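Local coordinates for protein amidohydrolase (Xanthomonas campestris pv. campestris, PDB 4DZH) that probably removes the amino group hydrolytically from adenosine-type nucleosides such as 5'-methylthioadenosine, with the help of bound zinc, at residues A[82-87]-A[138-143]; A[123-128]-A[148-153]; A[246-251]-A[267-272]; A[273-278]-A[305-310]; A[15-20]-A[35-40]. One frame throughout, in Å; residues are numbered along the deposited sequence.

How the contacts relate
Contacts 1 and 2 are buried contacts of the barrel domain and touch each other: strand 133-139, at the heart of contact 1, lies between the two helices of contact 2 in the chain. In contact 1 a buried carboxylate and an aromatic ring share the work, whereas contact 2 is almost wholly hydrocarbon across its interface. Contacts 3 and 4 both use helix 271-280 on one side of the barrel; the first is a surface contact dominated by arginine, the second a partly buried fit of small apolar groups, and Glu-273 joins them. Contact 5, also buried though far from the chain's centre, stands about 45 Å from contact 3 between centres and is made chiefly of backbone hydrogen bonds.

Contact 1. Residues A[82-87]-A[138-143]; sequences NPMTLL and ENYFFA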
# COMPACT_ATOMS: atom_id res chain seq x y z
N ASN A 82 8.56 -3.61 17.55
CA ASN A 82 7.31 -2.88 17.77
C ASN A 82 7.35 -1.58 18.63
O ASN A 82 6.56 -0.66 18.38
CB ASN A 82 6.17 -3.85 18.16
CG ASN A 82 5.40 -4.36 16.93
OD1 ASN A 82 5.48 -3.79 15.80
ND2 ASN A 82 4.59 -5.41 17.13
N PRO A 83 8.28 -1.48 19.59
CA PRO A 83 8.37 -0.19 20.31
C PRO A 83 8.68 0.97 19.37
O PRO A 83 8.44 2.12 19.72
CB PRO A 83 9.54 -0.42 21.29
CG PRO A 83 9.45 -1.89 21.59
CD PRO A 83 9.11 -2.52 20.22
N MET A 84 9.22 0.70 18.18
CA MET A 84 9.49 1.77 17.23
C MET A 84 8.21 2.39 16.63
O MET A 84 8.31 3.34 15.86
CB MET A 84 10.50 1.32 16.16
CG MET A 84 11.73 0.68 16.77
SD MET A 84 13.04 0.24 15.61
CE MET A 84 13.74 1.83 15.23
N THR A 85 7.00 1.92 16.99
CA THR A 85 5.80 2.67 16.63
C THR A 85 5.92 4.08 17.21
O THR A 85 5.48 5.03 16.60
CB THR A 85 4.53 2.11 17.23
OG1 THR A 85 4.73 1.95 18.64
CG2 THR A 85 4.16 0.82 16.62
N LEU A 86 6.55 4.21 18.38
CA LEU A 86 6.78 5.55 18.95
C LEU A 86 7.76 6.42 18.15
O LEU A 86 7.85 7.62 18.37
CB LEU A 86 7.21 5.42 20.45
CG LEU A 86 6.09 4.83 21.33
CD1 LEU A 86 6.66 4.63 22.72
CD2 LEU A 86 4.84 5.71 21.36
N LEU A 87 8.48 5.83 17.19
CA LEU A 87 9.41 6.58 16.35
C LEU A 87 8.85 6.74 14.90
O LEU A 87 9.60 6.96 13.95
CB LEU A 87 10.79 5.91 16.31
CG LEU A 87 11.49 5.74 17.67
CD1 LEU A 87 12.97 5.45 17.48
CD2 LEU A 87 11.31 6.99 18.48
N GLU A 138 8.78 -10.86 17.32
CA GLU A 138 9.29 -9.62 17.90
C GLU A 138 10.81 -9.66 18.11
O GLU A 138 11.39 -10.67 18.48
CB GLU A 138 8.64 -9.42 19.28
CG GLU A 138 8.91 -8.05 19.89
CD GLU A 138 8.45 -6.88 19.00
OE1 GLU A 138 7.30 -6.86 18.44
OE2 GLU A 138 9.23 -5.92 18.93
N ASN A 139 11.45 -8.50 17.87
CA ASN A 139 12.91 -8.45 17.99
C ASN A 139 13.28 -7.11 18.62
O ASN A 139 13.45 -6.11 17.92
CB ASN A 139 13.45 -8.60 16.55
CG ASN A 139 14.95 -8.71 16.48
OD1 ASN A 139 15.66 -8.27 17.35
ND2 ASN A 139 15.45 -9.26 15.36
N TYR A 140 13.35 -7.05 19.96
CA TYR A 140 13.67 -5.78 20.62
C TYR A 140 14.25 -5.98 22.03
O TYR A 140 14.15 -7.08 22.63
CB TYR A 140 12.48 -4.82 20.69
CG TYR A 140 12.89 -3.34 20.58
CD1 TYR A 140 13.37 -2.81 19.37
CD2 TYR A 140 12.84 -2.49 21.70
CE1 TYR A 140 13.74 -1.50 19.27
CE2 TYR A 140 13.23 -1.17 21.61
CZ TYR A 140 13.67 -0.68 20.40
OH TYR A 140 14.05 0.65 20.29
N PHE A 141 14.89 -4.90 22.52
CA PHE A 141 15.40 -4.84 23.88
C PHE A 141 14.23 -4.93 24.83
O PHE A 141 13.11 -4.63 24.47
CB PHE A 141 16.17 -3.52 24.07
CG PHE A 141 17.32 -3.35 23.11
CD1 PHE A 141 18.53 -3.99 23.33
CD2 PHE A 141 17.19 -2.54 21.99
CE1 PHE A 141 19.60 -3.85 22.46
CE2 PHE A 141 18.25 -2.38 21.11
CZ PHE A 141 19.45 -3.05 21.35
N PHE A 142 14.52 -5.35 26.07
CA PHE A 142 13.44 -5.47 27.06
C PHE A 142 12.36 -6.45 26.63
O PHE A 142 11.17 -6.20 26.82
CB PHE A 142 12.89 -4.10 27.52
CG PHE A 142 13.92 -3.25 28.21
CD1 PHE A 142 14.80 -2.45 27.47
CD2 PHE A 142 14.06 -3.30 29.59
CE1 PHE A 142 15.77 -1.71 28.10
CE2 PHE A 142 15.03 -2.56 30.23
CZ PHE A 142 15.88 -1.76 29.49
N ALA A 143 12.83 -7.58 26.10
CA ALA A 143 11.94 -8.67 25.70
C ALA A 143 11.10 -9.16 26.86
O ALA A 143 9.98 -9.62 26.62
CB ALA A 143 12.76 -9.84 25.11
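Next to the zinc site of the amidohydrolase barrel, directly after the metal ligand His-81, Asn-82 N donates a nearly straight hydrogen bond (2.8 Å, 165°) to Glu-138 OE2. The carboxylate receives it on the syn lone pair, the side of its other oxygen. Glu-138 reaches the loop because its CG stands anti to the backbone N (chi1 -171°) and the chain then bends at chi2. Both carboxylate oxygens are held, OE2 by Asn-82 N and OE1 by Tyr-150 OH and Thr-80 OG1. Glu-138 OE1 also comes within 3.2 Å of Asn-82 CB, and Asn-82 ND2 bonds to Tyr-150 OH. In the TIM-barrel fold, Glu-138 lies near the C-terminal end of strand 133-139, the parallel neighbour of strand 69-80, at whose end His-79 and, just past it, His-81 bind zinc; the short 3-10 turn 82-86 leads away from there. Beside the acid, Pro-83 lies over one face of the Tyr-140 ring. Its CB makes a CH-pi contact, 4.2 Å from the ring centroid, while Pro-83 CG comes to 3.4 Å from Tyr-140 CD2 near the rim. Phe-141 CD2 covers the opposite face, over the ring centre. In the conformer described here, one of two, the Met-84 side chain runs at about a right angle to that of Tyr-140, with Met-84 CG 3.9 Å from Tyr-140 CE1. The Tyr-140 hydroxyl is bonded to Glu-108 of helix 96-111.

Contact 2. Residues A[123-128]-A[148-153]; sequences LAIAEM and AVYKQH
Val-149 O is gripped twice by His-153, the residue that follows helix 143-152 and meets Ile-125 across the contact. The backbone His-153 N and the ring nitrogen approach this oxygen from opposite faces of its carbonyl plane. The ring bond, from His-153 ND1 to Val-149 O, is 3.0 Å long and close to straight (166°); the oxygen lies in the imidazole plane, while the donor stands above the carbonyl plane. This bond restrains the ring's rotation and keeps it beside Ile-125, with His-153 ND1 3.9 Å from Ile-125 CD1. The two helices flank strand 133-139 on the outside of the barrel, an alpha-beta-alpha succession of the TIM fold, and the axes of segments 123-128 and 148-152 pass 11.0 Å apart at 43°. Ile-125 bridges most of the gap. With CG1 anti to its carbonyl carbon and the chain extended beyond it, the isoleucine sends CD1 among three partners: Val-149 CG1 at 3.8 Å, the His-153 ring, and Tyr-150 CD1 at 3.6 Å. Further along the tyrosine ring, Ile-125 CG1 lies 3.6 Å from Tyr-150 CE1. One turn on, Met-128 bends at chi3 and brings CE to the edge of the tyrosine, near the ring plane and 4.1 Å from Tyr-150 CE1. Both Met-128 and Tyr-150 also rest on Val-136 of strand 133-139, and Ala-126 of helix 114-130 packs on Leu-389 of the second subunit.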
# COMPACT_ATOMS: atom_id res chain seq x y z
N LEU A 123 0.95 0.26 21.83
CA LEU A 123 0.53 0.96 20.64
C LEU A 123 0.50 0.03 19.39
O LEU A 123 -0.49 -0.01 18.66
CB LEU A 123 1.47 2.15 20.41
CG LEU A 123 1.11 3.03 19.20
CD1 LEU A 123 -0.36 3.48 19.26
CD2 LEU A 123 2.05 4.18 19.18
N ALA A 124 1.57 -0.76 19.23
CA ALA A 124 1.63 -1.69 18.11
C ALA A 124 0.52 -2.75 18.15
O ALA A 124 -0.09 -3.07 17.11
CB ALA A 124 2.99 -2.37 18.06
N ILE A 125 0.21 -3.25 19.35
CA ILE A 125 -0.83 -4.26 19.48
C ILE A 125 -2.18 -3.69 18.99
O ILE A 125 -2.89 -4.33 18.21
CB ILE A 125 -0.92 -4.74 20.93
CG1 ILE A 125 0.29 -5.59 21.30
CG2 ILE A 125 -2.27 -5.48 21.15
CD1 ILE A 125 0.38 -5.87 22.81
N ALA A 126 -2.50 -2.45 19.36
CA ALA A 126 -3.72 -1.82 18.84
C ALA A 126 -3.69 -1.72 17.29
O ALA A 126 -4.67 -2.03 16.61
CB ALA A 126 -3.90 -0.45 19.50
N GLU A 127 -2.57 -1.24 16.74
CA GLU A 127 -2.46 -1.10 15.30
C GLU A 127 -2.55 -2.44 14.58
O GLU A 127 -3.21 -2.56 13.52
CB GLU A 127 -1.16 -0.36 14.91
CG GLU A 127 -1.05 -0.21 13.38
CD GLU A 127 0.12 0.62 12.93
OE1 GLU A 127 0.82 1.21 13.76
OE2 GLU A 127 0.31 0.65 11.69
N MET A 128 -1.94 -3.46 15.20
CA MET A 128 -1.92 -4.79 14.58
C MET A 128 -3.31 -5.38 14.58
O MET A 128 -3.78 -5.82 13.55
CB MET A 128 -0.92 -5.71 15.25
CG MET A 128 0.50 -5.28 14.95
SD MET A 128 1.72 -6.47 15.58
CE MET A 128 1.42 -6.33 17.37
N ALA A 148 5.47 -9.93 28.60
CA ALA A 148 4.41 -9.65 29.58
C ALA A 148 3.29 -8.84 28.95
O ALA A 148 2.09 -9.14 29.18
CB ALA A 148 4.98 -8.93 30.79
N VAL A 149 3.65 -7.82 28.16
CA VAL A 149 2.67 -6.97 27.49
C VAL A 149 1.83 -7.74 26.49
O VAL A 149 0.62 -7.66 26.52
CB VAL A 149 3.31 -5.75 26.80
CG1 VAL A 149 2.28 -5.02 25.96
CG2 VAL A 149 3.89 -4.84 27.84
N TYR A 150 2.48 -8.54 25.63
CA TYR A 150 1.72 -9.38 24.71
C TYR A 150 0.77 -10.34 25.47
O TYR A 150 -0.40 -10.47 25.09
CB TYR A 150 2.65 -10.16 23.79
CG TYR A 150 3.29 -9.29 22.71
CD1 TYR A 150 2.55 -8.54 21.81
CD2 TYR A 150 4.68 -9.27 22.57
CE1 TYR A 150 3.14 -7.78 20.82
CE2 TYR A 150 5.27 -8.51 21.56
CZ TYR A 150 4.50 -7.77 20.72
OH TYR A 150 5.04 -6.99 19.70
N LYS A 151 1.28 -10.99 26.52
CA LYS A 151 0.51 -11.98 27.29
C LYS A 151 -0.68 -11.26 27.90
O LYS A 151 -1.81 -11.74 27.80
CB LYS A 151 1.37 -12.59 28.38
CG LYS A 151 0.61 -13.63 29.22
CD LYS A 151 0.12 -14.77 28.33
CE LYS A 151 -0.61 -15.87 29.17
NZ LYS A 151 -0.64 -17.19 28.49
N GLN A 152 -0.47 -10.09 28.50
CA GLN A 152 -1.58 -9.35 29.15
C GLN A 152 -2.71 -9.02 28.15
O GLN A 152 -3.92 -9.02 28.49
CB GLN A 152 -1.01 -8.07 29.80
CG GLN A 152 -2.04 -7.11 30.42
CD GLN A 152 -1.52 -5.67 30.46
OE1 GLN A 152 -0.30 -5.43 30.48
NE2 GLN A 152 -2.46 -4.69 30.45
N HIS A 153 -2.35 -8.74 26.90
CA HIS A 153 -3.33 -8.40 25.90
C HIS A 153 -3.88 -9.60 25.15
O HIS A 153 -4.68 -9.44 24.19
CB HIS A 153 -2.75 -7.39 24.88
CG HIS A 153 -2.60 -6.01 25.43
ND1 HIS A 153 -1.51 -5.62 26.17
CD2 HIS A 153 -3.45 -4.96 25.44
CE1 HIS A 153 -1.67 -4.37 26.57
NE2 HIS A 153 -2.85 -3.95 26.14

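Contact 3. Residues A[246-251]-A[267-272]; sequences RPLARL and TQLTEA
The nearest CA atoms, of Leu-248 and Leu-269, are 9.2 Å apart where the start of helix 247-254 passes the loop that leads from strand 261-265 into helix 271-280 of the barrel. Side chains span the gap. Arg-246, the N-cap residue of its helix, bends at chi3 (67°) and brings its guanidinium alongside the loop. One face receives Thr-270 CG2, 3.7 Å from Arg-246 NH2 and offset toward the rim of the group, while Leu-269 CA lies at the edge. Arg-246 NE forms a salt bridge with Glu-273 OE2. Deeper in, Leu-248 CD1 meets Leu-269 CD2 at 3.8 Å. Thr-270 is itself an N-cap: its OG1 caps Glu-273 N of helix 271-280 and its own N bonds to Glu-273 OE1, a capping box. His-230 ties both segments from outside, with NE2 bonded to Leu-248 N and ND1 to Gln-268 O. Glu-273 thus serves the helix start and the arginine together, and the nearby helix N-terminus and guanidinium would both be expected to favour its charged form.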
# COMPACT_ATOMS: atom_id res chain seq x y z
N ARG A 246 31.25 -14.48 2.41
CA ARG A 246 29.90 -13.89 2.51
C ARG A 246 29.31 -14.26 3.88
O ARG A 246 29.69 -15.28 4.46
CB ARG A 246 28.96 -14.43 1.42
CG ARG A 246 29.27 -14.03 -0.02
CD ARG A 246 28.50 -14.94 -1.00
NE ARG A 246 27.03 -14.78 -0.99
CZ ARG A 246 26.39 -13.82 -1.64
NH1 ARG A 246 27.12 -12.91 -2.30
NH2 ARG A 246 25.04 -13.74 -1.62
N PRO A 247 28.35 -13.46 4.40
CA PRO A 247 27.85 -13.79 5.74
C PRO A 247 27.19 -15.17 5.82
O PRO A 247 27.40 -15.86 6.81
CB PRO A 247 26.82 -12.67 6.03
CG PRO A 247 27.30 -11.52 5.23
CD PRO A 247 27.93 -12.12 3.96
N LEU A 248 26.42 -15.58 4.81
CA LEU A 248 25.79 -16.90 4.88
C LEU A 248 26.85 -18.01 4.97
O LEU A 248 26.65 -19.01 5.67
CB LEU A 248 24.79 -17.10 3.74
CG LEU A 248 23.36 -16.66 4.07
CD1 LEU A 248 22.56 -16.60 2.78
CD2 LEU A 248 22.77 -17.63 5.13
N ALA A 249 27.97 -17.84 4.27
CA ALA A 249 29.08 -18.80 4.35
C ALA A 249 29.66 -18.89 5.76
O ALA A 249 29.91 -19.98 6.30
CB ALA A 249 30.16 -18.45 3.33
N ARG A 250 29.90 -17.72 6.38
CA ARG A 250 30.34 -17.67 7.77
C ARG A 250 29.33 -18.27 8.76
O ARG A 250 29.71 -19.02 9.65
CB ARG A 250 30.70 -16.25 8.18
CG ARG A 250 30.80 -16.04 9.69
CD ARG A 250 31.19 -14.59 10.02
NE ARG A 250 31.26 -14.38 11.45
CZ ARG A 250 30.52 -13.50 12.11
NH1 ARG A 250 29.67 -12.75 11.43
NH2 ARG A 250 30.62 -13.39 13.45
N LEU A 251 28.05 -17.93 8.62
CA LEU A 251 27.04 -18.52 9.50
C LEU A 251 26.94 -20.03 9.31
O LEU A 251 26.69 -20.77 10.26
CB LEU A 251 25.68 -17.89 9.21
CG LEU A 251 25.50 -16.39 9.53
CD1 LEU A 251 24.25 -15.83 8.88
CD2 LEU A 251 25.46 -16.12 11.02
N THR A 267 18.12 -9.73 0.94
CA THR A 267 18.06 -9.02 -0.35
C THR A 267 19.23 -9.36 -1.27
O THR A 267 19.10 -9.32 -2.49
CB THR A 267 18.04 -7.49 -0.22
OG1 THR A 267 19.24 -7.04 0.39
CG2 THR A 267 16.82 -7.00 0.62
N GLN A 268 20.37 -9.63 -0.66
CA GLN A 268 21.58 -9.93 -1.41
C GLN A 268 21.78 -11.46 -1.43
O GLN A 268 22.33 -12.00 -0.45
CB GLN A 268 22.77 -9.30 -0.69
CG GLN A 268 22.67 -7.80 -0.38
CD GLN A 268 22.47 -6.95 -1.61
OE1 GLN A 268 23.35 -6.88 -2.48
NE2 GLN A 268 21.33 -6.31 -1.71
N LEU A 269 21.37 -12.17 -2.49
CA LEU A 269 21.36 -13.67 -2.50
C LEU A 269 21.80 -14.42 -3.81
O LEU A 269 21.48 -13.97 -4.89
CB LEU A 269 19.98 -14.23 -2.17
CG LEU A 269 19.35 -14.33 -0.78
CD1 LEU A 269 18.06 -15.19 -0.83
CD2 LEU A 269 20.31 -14.89 0.28
N THR A 270 22.44 -15.60 -3.67
CA THR A 270 22.70 -16.50 -4.81
C THR A 270 21.78 -17.73 -4.87
O THR A 270 21.08 -18.05 -3.89
CB THR A 270 24.10 -17.19 -4.66
OG1 THR A 270 24.05 -18.13 -3.55
CG2 THR A 270 25.21 -16.17 -4.41
N GLU A 271 21.87 -18.49 -5.98
CA GLU A 271 21.07 -19.73 -6.12
C GLU A 271 21.48 -20.82 -5.14
O GLU A 271 20.62 -21.43 -4.47
CB GLU A 271 21.02 -20.28 -7.58
CG GLU A 271 19.84 -19.80 -8.48
CD GLU A 271 18.40 -20.36 -8.14
OE1 GLU A 271 18.16 -21.61 -8.07
OE2 GLU A 271 17.48 -19.52 -8.01
N ALA A 272 22.79 -21.07 -5.07
CA ALA A 272 23.39 -21.91 -4.04
C ALA A 272 22.73 -21.65 -2.70
O ALA A 272 22.27 -22.57 -2.00
CB ALA A 272 24.88 -21.61 -3.96

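Contact 4. Residues A[273-278]-A[305-310]; sequences EIHLCA and QRASVN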
# COMPACT_ATOMS: atom_id res chain seq x y z
N GLU A 273 22.67 -20.38 -2.34
CA GLU A 273 22.07 -19.98 -1.06
C GLU A 273 20.59 -20.34 -0.94
O GLU A 273 20.17 -20.85 0.14
CB GLU A 273 22.36 -18.51 -0.79
CG GLU A 273 23.83 -18.35 -0.46
CD GLU A 273 24.34 -16.93 -0.52
OE1 GLU A 273 23.65 -16.09 -1.10
OE2 GLU A 273 25.45 -16.68 0.04
N ILE A 274 19.85 -20.20 -2.04
CA ILE A 274 18.44 -20.57 -2.07
C ILE A 274 18.24 -22.03 -1.76
O ILE A 274 17.49 -22.39 -0.82
CB ILE A 274 17.76 -20.21 -3.39
CG1 ILE A 274 17.81 -18.71 -3.64
CG2 ILE A 274 16.32 -20.63 -3.36
CD1 ILE A 274 17.13 -18.32 -4.90
N HIS A 275 18.94 -22.88 -2.50
CA HIS A 275 18.91 -24.32 -2.27
C HIS A 275 19.52 -24.71 -0.93
O HIS A 275 19.03 -25.65 -0.26
CB HIS A 275 19.47 -25.09 -3.49
CG HIS A 275 18.65 -24.85 -4.72
ND1 HIS A 275 17.55 -25.61 -5.03
CD2 HIS A 275 18.71 -23.87 -5.65
CE1 HIS A 275 16.99 -25.14 -6.13
NE2 HIS A 275 17.68 -24.09 -6.53
N LEU A 276 20.52 -23.95 -0.48
CA LEU A 276 21.02 -24.11 0.88
C LEU A 276 19.89 -23.99 1.90
O LEU A 276 19.73 -24.87 2.80
CB LEU A 276 22.15 -23.12 1.21
CG LEU A 276 22.82 -23.37 2.57
CD1 LEU A 276 23.34 -24.82 2.72
CD2 LEU A 276 23.94 -22.36 2.87
N CYS A 277 19.09 -22.93 1.75
CA CYS A 277 17.99 -22.65 2.67
C CYS A 277 16.96 -23.76 2.57
O CYS A 277 16.53 -24.31 3.61
CB CYS A 277 17.38 -21.26 2.40
SG CYS A 277 18.53 -19.86 2.72
N ALA A 278 16.60 -24.13 1.35
CA ALA A 278 15.67 -25.24 1.13
C ALA A 278 16.13 -26.56 1.79
O ALA A 278 15.36 -27.19 2.54
CB ALA A 278 15.43 -25.42 -0.37
N GLN A 305 10.41 -18.93 -3.12
CA GLN A 305 9.18 -19.67 -2.96
C GLN A 305 9.19 -20.91 -3.88
O GLN A 305 8.84 -22.01 -3.46
CB GLN A 305 7.97 -18.74 -3.19
CG GLN A 305 6.65 -19.40 -2.93
CD GLN A 305 6.14 -20.08 -4.17
OE1 GLN A 305 6.38 -19.61 -5.29
NE2 GLN A 305 5.46 -21.21 -4.00
N ARG A 306 9.62 -20.74 -5.12
CA ARG A 306 9.57 -21.87 -6.04
C ARG A 306 10.65 -22.90 -5.73
O ARG A 306 10.55 -24.05 -6.16
CB ARG A 306 9.63 -21.42 -7.49
CG ARG A 306 8.40 -20.55 -7.81
CD ARG A 306 8.41 -19.98 -9.20
NE ARG A 306 7.10 -19.39 -9.51
CZ ARG A 306 6.83 -18.72 -10.63
NH1 ARG A 306 7.78 -18.55 -11.55
NH2 ARG A 306 5.61 -18.22 -10.82
N ALA A 307 11.64 -22.52 -4.94
CA ALA A 307 12.66 -23.48 -4.53
C ALA A 307 12.27 -24.16 -3.23
O ALA A 307 13.06 -24.89 -2.62
CB ALA A 307 13.99 -22.80 -4.39
N SER A 308 11.02 -23.92 -2.82
CA SER A 308 10.44 -24.50 -1.62
C SER A 308 11.08 -23.98 -0.33
O SER A 308 11.05 -24.65 0.70
CB SER A 308 10.47 -26.05 -1.65
OG SER A 308 9.58 -26.57 -2.62
N VAL A 309 11.62 -22.76 -0.37
CA VAL A 309 12.06 -22.15 0.87
C VAL A 309 10.85 -21.58 1.59
O VAL A 309 10.12 -20.77 1.00
CB VAL A 309 13.10 -21.04 0.65
CG1 VAL A 309 13.41 -20.37 2.02
CG2 VAL A 309 14.37 -21.63 0.03
N ASN A 310 10.61 -22.01 2.83
CA ASN A 310 9.50 -21.44 3.59
C ASN A 310 9.59 -19.90 3.66
O ASN A 310 10.56 -19.37 4.19
CB ASN A 310 9.38 -22.02 4.97
CG ASN A 310 8.15 -21.50 5.67
OD1 ASN A 310 7.01 -21.84 5.29
ND2 ASN A 310 8.35 -20.65 6.65
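Ile-274 opens the packing of helix 271-280 against the Schellman motif that ends helix 301-306, where Ser-308 N bonds to Gln-305 O, Val-309 N to Leu-304 O, and Ser-308 takes the positive phi. The isoleucine methyl CG2, anti to the backbone N, sits 3.3 Å from Ala-307 CB, a close approach for two carbons. It also reaches Val-309 CG2, and the two side chains cross at about a right angle. His-275 follows: its CB starts away from the turn, but the ring swings back and lays a face over Ala-307 CB, 4.2 Å from His-275 CE1, with His-275 NE2 bonded to Glu-271 OE1. Cys-277, on the buried side, sets its CB 3.8 Å from Val-309 CG2. This valine leads into strand 310-313, the parallel neighbour of strand 283-286, so the contact fits the helix against the entry to a barrel strand. With CG2 anti to its own carbonyl carbon, Val-309 points that methyl at the helix backbone, 3.3 Å from Ile-274 O and 3.6 Å from Ala-278 N. Of the CA atoms, those of Ala-278 and Val-309 come nearest, 4.8 Å apart, and Ala-278 CB stands 3.3 Å from Ala-307 O.

Contact 5. Residues A[15-20]-A[35-40]; sequences DLLIEA and DHAVAV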
# COMPACT_ATOMS: atom_id res chain seq x y z
N ASP A 15 -18.69 -23.24 22.00
CA ASP A 15 -18.64 -21.94 22.68
C ASP A 15 -19.09 -20.84 21.71
O ASP A 15 -19.90 -19.95 22.06
CB ASP A 15 -17.18 -21.59 23.08
CG ASP A 15 -16.65 -22.40 24.27
OD1 ASP A 15 -17.42 -23.14 24.92
OD2 ASP A 15 -15.44 -22.28 24.56
N LEU A 16 -18.56 -20.91 20.50
CA LEU A 16 -18.74 -19.83 19.53
C LEU A 16 -18.89 -20.42 18.14
O LEU A 16 -18.18 -21.37 17.78
CB LEU A 16 -17.50 -18.93 19.57
CG LEU A 16 -17.36 -17.78 18.58
CD1 LEU A 16 -18.38 -16.65 18.83
CD2 LEU A 16 -15.96 -17.21 18.66
N LEU A 17 -19.83 -19.90 17.37
CA LEU A 17 -19.95 -20.21 15.96
C LEU A 17 -19.83 -18.89 15.18
O LEU A 17 -20.60 -17.96 15.41
CB LEU A 17 -21.30 -20.86 15.65
CG LEU A 17 -21.48 -21.21 14.17
CD1 LEU A 17 -20.57 -22.37 13.81
CD2 LEU A 17 -22.91 -21.51 13.81
N ILE A 18 -18.88 -18.80 14.26
CA ILE A 18 -18.73 -17.60 13.43
C ILE A 18 -19.22 -17.96 12.06
O ILE A 18 -18.63 -18.80 11.41
CB ILE A 18 -17.24 -17.13 13.32
CG1 ILE A 18 -16.69 -16.82 14.70
CG2 ILE A 18 -17.11 -15.88 12.43
CD1 ILE A 18 -15.16 -16.78 14.77
N GLU A 19 -20.31 -17.33 11.60
CA GLU A 19 -20.79 -17.56 10.24
C GLU A 19 -20.33 -16.44 9.33
O GLU A 19 -20.50 -15.27 9.68
CB GLU A 19 -22.32 -17.65 10.18
CG GLU A 19 -22.93 -18.72 11.10
CD GLU A 19 -24.44 -18.55 11.19
OE1 GLU A 19 -24.96 -17.49 10.71
OE2 GLU A 19 -25.09 -19.47 11.75
N ALA A 20 -19.82 -16.80 8.15
CA ALA A 20 -19.31 -15.78 7.24
C ALA A 20 -19.67 -16.01 5.77
O ALA A 20 -19.89 -17.16 5.34
CB ALA A 20 -17.81 -15.69 7.38
N ASP A 35 -20.16 -19.39 2.07
CA ASP A 35 -21.26 -19.63 3.01
C ASP A 35 -20.96 -20.75 4.01
O ASP A 35 -21.70 -21.74 4.10
CB ASP A 35 -22.57 -19.95 2.25
CG ASP A 35 -23.82 -19.82 3.12
OD1 ASP A 35 -23.77 -19.17 4.19
OD2 ASP A 35 -24.89 -20.36 2.72
N HIS A 36 -19.86 -20.58 4.75
CA HIS A 36 -19.35 -21.57 5.69
C HIS A 36 -19.21 -20.95 7.08
O HIS A 36 -19.18 -19.72 7.22
CB HIS A 36 -17.99 -22.08 5.23
CG HIS A 36 -18.03 -23.30 4.37
ND1 HIS A 36 -18.68 -23.34 3.16
CD2 HIS A 36 -17.51 -24.54 4.57
CE1 HIS A 36 -18.52 -24.54 2.62
NE2 HIS A 36 -17.83 -25.29 3.46
N ALA A 37 -19.10 -21.81 8.09
CA ALA A 37 -18.99 -21.37 9.48
C ALA A 37 -17.85 -22.10 10.17
O ALA A 37 -17.40 -23.16 9.72
CB ALA A 37 -20.31 -21.64 10.22
N VAL A 38 -17.39 -21.53 11.28
CA VAL A 38 -16.29 -22.10 12.04
C VAL A 38 -16.72 -22.17 13.47
O VAL A 38 -17.09 -21.17 14.06
CB VAL A 38 -14.99 -21.22 11.92
CG1 VAL A 38 -13.87 -21.75 12.86
CG2 VAL A 38 -14.51 -21.24 10.52
N ALA A 39 -16.70 -23.37 14.02
CA ALA A 39 -17.07 -23.52 15.42
C ALA A 39 -15.82 -23.58 16.27
O ALA A 39 -14.80 -24.15 15.87
CB ALA A 39 -17.94 -24.79 15.64
N VAL A 40 -15.92 -23.02 17.47
CA VAL A 40 -14.77 -22.86 18.35
C VAL A 40 -15.19 -23.21 19.76
O VAL A 40 -16.29 -22.83 20.20
CB VAL A 40 -14.28 -21.36 18.32
CG1 VAL A 40 -13.05 -21.18 19.20
CG2 VAL A 40 -13.98 -20.90 16.88
O HOH W 1 -22.11 -18.62 5.95
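Leu-17 holds its CG opposite the backbone N (chi1 180°) and turns at chi2 (71°), which swings CD1 across to the neighbouring strand, 3.7 Å from Ala-37 CB and 4.0 Å from Ala-39 CB. Glu-19, on the same face, touches Ala-37 CB with its CG before its extended chain carries the carboxylate away to a salt bridge with Arg-55 of helix 51-57. That helix covers the face at Ala-37, through Thr-51 and Ala-54. On the other face Leu-16, Ile-18, Val-38 and Val-40 gather, with Ile-18 and Val-38 resting on Leu-71. The two strands run antiparallel, the axes of segments 16-20 and 36-40 approaching to 4.7 Å, in the small mixed sheet outside the barrel, the kind of beta domain that accompanies the barrel in many amidohydrolases; strands 44-50 and 63-66 continue the sheet. Ile-18 and Val-38 form a hydrogen-bonded pair, both bonds 3.0 Å: the one from Ile-18 N to Val-38 O is almost straight (173°), and the one from Val-38 N to Ile-18 O more bent. Leu-17 with Ala-39 and Glu-19 with Ala-37 are the non-hydrogen-bonded pairs. At one end Asp-15 and Leu-16 both face Val-40 in a classic beta bulge: Leu-16 N donates to Val-40 O at 3.0 Å, while Asp-15 N adds a weak bond to the same oxygen. Asp-15 OD2 accepts from Asn-42 N. Toward the other end Ala-20 N donates to His-36 O at 3.1 Å.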